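Local coordinates for malonyl CoA-acyl carrier protein transacylase (Staphylococcus aureus, PDB 3IM9) that transfers the malonyl group from malonyl-CoA to holo-acyl carrier protein, supplying malonyl-ACP for bacterial fatty acid biosynthesis, at residues L48-I52 with L53-F57. Sequence-based numbering, arbitrary orientation.
Sequences LDFDI and LETMF
The carbonyl oxygen of D51 accepts twice from one residue, T55: the backbone N donates to O of D51 at 3.0 Å, and the hydroxyl OG1 reaches the same O at 2.8 Å. The amide comes only slightly tilted from the carbonyl plane, whereas the hydroxyl comes from above it, 41° out. With OG1 of T55 set beside its own backbone N (chi1 -60°), the hydroxyl turns back toward the residues just before the helix, where it also meets the edge of the F50 ring, 3.7 Å from CD2. D51 is the N-cap of helix 52-57, a short helix entered from the loop that follows helix 35-47. CG of D51, anti to the backbone N (chi1 -167°), carries OD1 of D51 to within 3.0 Å of the backbone N of E54, which approaches from above the carboxylate plane. A water donating to OD1 of D51 accepts from the backbone N of L53 at 3.0 Å, so side chain and water together serve two amides of the first turn. The CB of E54 packs against the D51 carboxylate, but OE2 of E54 is hydrogen-bonded to E60 N and T58 OG1. On the buried side, M56 N donates to I52 O at 2.9 Å, and SD of M56 lies 3.8 Å from CG1 of I52. Both of these side chains rest on A73 of helix 67-84, while L53 and M56 reach L41 of helix 35-47.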
ATOM      1  N   LEU A  48       5.943 -19.720  -2.835  1.00 14.47           N
ATOM      2  CA  LEU A  48       6.757 -19.221  -1.746  1.00 13.91           C
ATOM      3  C   LEU A  48       7.472 -20.273  -0.903  1.00 14.45           C
ATOM      4  O   LEU A  48       6.918 -21.404  -0.702  1.00 16.28           O
ATOM      5  CB  LEU A  48       5.855 -18.321  -0.861  1.00 13.09           C
ATOM      6  CG  LEU A  48       5.326 -17.077  -1.616  1.00 13.67           C
ATOM      7  CD1 LEU A  48       4.249 -16.418  -0.921  1.00 12.35           C
ATOM      8  CD2 LEU A  48       6.468 -16.035  -1.856  1.00 14.72           C
ATOM      9  N   ASP A  49       8.592 -19.863  -0.322  1.00 15.84           N
ATOM     10  CA  ASP A  49       9.451 -20.738   0.471  1.00 17.51           C
ATOM     11  C   ASP A  49       9.054 -20.786   1.958  1.00 18.42           C
ATOM     12  O   ASP A  49       9.826 -21.272   2.790  1.00 20.27           O
ATOM     13  CB  ASP A  49      10.958 -20.308   0.295  1.00 18.44           C
ATOM     14  CG  ASP A  49      11.297 -18.971   0.915  1.00 20.79           C
ATOM     15  OD1 ASP A  49      10.450 -18.278   1.507  1.00 23.04           O
ATOM     16  OD2 ASP A  49      12.506 -18.562   0.723  1.00 23.48           O
ATOM     17  N   PHE A  50       7.882 -20.236   2.336  1.00 14.13           N
ATOM     18  CA  PHE A  50       7.388 -20.469   3.676  1.00 13.74           C
ATOM     19  C   PHE A  50       5.891 -20.783   3.535  1.00 13.55           C
ATOM     20  O   PHE A  50       5.337 -20.662   2.399  1.00 12.81           O
ATOM     21  CB  PHE A  50       7.588 -19.220   4.562  1.00 14.95           C
ATOM     22  CG  PHE A  50       6.675 -18.020   4.181  1.00 14.90           C
ATOM     23  CD1 PHE A  50       6.956 -17.250   3.026  1.00 13.87           C
ATOM     24  CD2 PHE A  50       5.653 -17.587   5.055  1.00 14.84           C
ATOM     25  CE1 PHE A  50       6.152 -16.137   2.685  1.00 15.23           C
ATOM     26  CE2 PHE A  50       4.851 -16.546   4.713  1.00 15.63           C
ATOM     27  CZ  PHE A  50       5.130 -15.768   3.510  1.00 12.73           C
ATOM     28  N   ASP A  51       5.255 -21.191   4.653  1.00 13.81           N
ATOM     29  CA  ASP A  51       3.860 -21.602   4.598  1.00 12.84           C
ATOM     30  C   ASP A  51       2.999 -20.359   4.684  1.00 10.85           C
ATOM     31  O   ASP A  51       2.501 -19.927   5.764  1.00 11.53           O
ATOM     32  CB  ASP A  51       3.531 -22.575   5.726  1.00 14.36           C
ATOM     33  CG  ASP A  51       2.224 -23.248   5.519  1.00 16.76           C
ATOM     34  OD1 ASP A  51       1.342 -22.729   4.808  1.00 13.92           O
ATOM     35  OD2 ASP A  51       2.044 -24.333   6.140  1.00 15.70           O
ATOM     36  N   ILE A  52       2.824 -19.762   3.516  1.00 10.70           N
ATOM     37  CA  ILE A  52       2.051 -18.477   3.452  1.00 11.54           C
ATOM     38  C   ILE A  52       0.606 -18.638   3.909  1.00 11.10           C
ATOM     39  O   ILE A  52       0.066 -17.803   4.611  1.00 10.91           O
ATOM     40  CB  ILE A  52       2.093 -17.856   1.996  1.00 11.21           C
ATOM     41  CG1 ILE A  52       1.325 -16.516   1.947  1.00 14.30           C
ATOM     42  CG2 ILE A  52       1.691 -18.955   0.962  1.00 14.95           C
ATOM     43  CD1 ILE A  52       1.972 -15.445   2.714  1.00 22.07           C
ATOM     44  N   LEU A  53      -0.014 -19.764   3.531  1.00 10.37           N
ATOM     45  CA  LEU A  53      -1.394 -19.893   3.940  1.00  9.79           C
ATOM     46  C   LEU A  53      -1.580 -20.106   5.466  1.00 10.83           C
ATOM     47  O   LEU A  53      -2.504 -19.542   6.048  1.00 11.23           O
ATOM     48  CB  LEU A  53      -2.157 -21.005   3.122  1.00 10.73           C
ATOM     49  CG  LEU A  53      -2.030 -20.830   1.592  1.00 10.06           C
ATOM     50  CD1 LEU A  53      -2.896 -21.908   0.912  1.00 12.13           C
ATOM     51  CD2 LEU A  53      -2.540 -19.456   1.149  1.00 12.04           C
ATOM     52  N   GLU A  54      -0.662 -20.867   6.071  1.00 10.24           N
ATOM     53  CA  GLU A  54      -0.721 -21.033   7.547  1.00 11.24           C
ATOM     54  C   GLU A  54      -0.515 -19.660   8.187  1.00 13.06           C
ATOM     55  O   GLU A  54      -1.251 -19.252   9.069  1.00 11.12           O
ATOM     56  CB  GLU A  54       0.361 -21.990   7.972  1.00 10.55           C
ATOM     57  CG  GLU A  54       0.216 -22.282   9.527  1.00 12.87           C
ATOM     58  CD  GLU A  54       0.602 -21.195  10.476  1.00 13.25           C
ATOM     59  OE1 GLU A  54       1.586 -20.497  10.194  1.00 15.03           O
ATOM     60  OE2 GLU A  54      -0.082 -21.105  11.514  1.00 15.50           O
ATOM     61  N   THR A  55       0.401 -18.908   7.574  1.00 12.00           N
ATOM     62  CA  THR A  55       0.753 -17.588   8.145  1.00 12.00           C
ATOM     63  C   THR A  55      -0.438 -16.635   8.059  1.00 10.89           C
ATOM     64  O   THR A  55      -0.735 -15.894   9.033  1.00 11.51           O
ATOM     65  CB  THR A  55       1.988 -17.019   7.483  1.00 11.93           C
ATOM     66  OG1 THR A  55       3.071 -17.914   7.690  1.00 12.43           O
ATOM     67  CG2 THR A  55       2.420 -15.648   8.149  1.00 13.73           C
ATOM     68  N   MET A  56      -1.191 -16.710   6.936  1.00 10.85           N
ATOM     69  CA  MET A  56      -2.386 -15.897   6.762  1.00  9.67           C
ATOM     70  C   MET A  56      -3.556 -16.357   7.701  1.00  9.93           C
ATOM     71  O   MET A  56      -4.286 -15.547   8.305  1.00 10.83           O
ATOM     72  CB  MET A  56      -2.895 -15.956   5.317  1.00  9.38           C
ATOM     73  CG  MET A  56      -1.891 -15.182   4.405  1.00 10.25           C
ATOM     74  SD  MET A  56      -2.234 -15.468   2.673  1.00 10.43           S
ATOM     75  CE  MET A  56      -3.799 -14.562   2.459  1.00 10.80           C
ATOM     76  N   PHE A  57      -3.780 -17.661   7.771  1.00 10.57           N
ATOM     77  CA  PHE A  57      -5.007 -18.144   8.393  1.00 11.81           C
ATOM     78  C   PHE A  57      -4.917 -18.375   9.892  1.00 12.57           C
ATOM     79  O   PHE A  57      -5.986 -18.145  10.522  1.00 14.07           O
ATOM     80  CB  PHE A  57      -5.438 -19.516   7.763  1.00 11.59           C
ATOM     81  CG  PHE A  57      -5.673 -19.496   6.252  1.00 10.95           C
ATOM     82  CD1 PHE A  57      -5.894 -18.327   5.483  1.00 10.57           C
ATOM     83  CD2 PHE A  57      -5.715 -20.771   5.583  1.00 11.67           C
ATOM     84  CE1 PHE A  57      -6.092 -18.377   4.061  1.00 10.31           C
ATOM     85  CE2 PHE A  57      -5.939 -20.783   4.206  1.00 10.24           C
ATOM     86  CZ  PHE A  57      -6.152 -19.630   3.435  1.00 12.04           C
TER
HETATM   87  O   HOH W   1       1.075 -22.261   2.195  1.00 11.74           O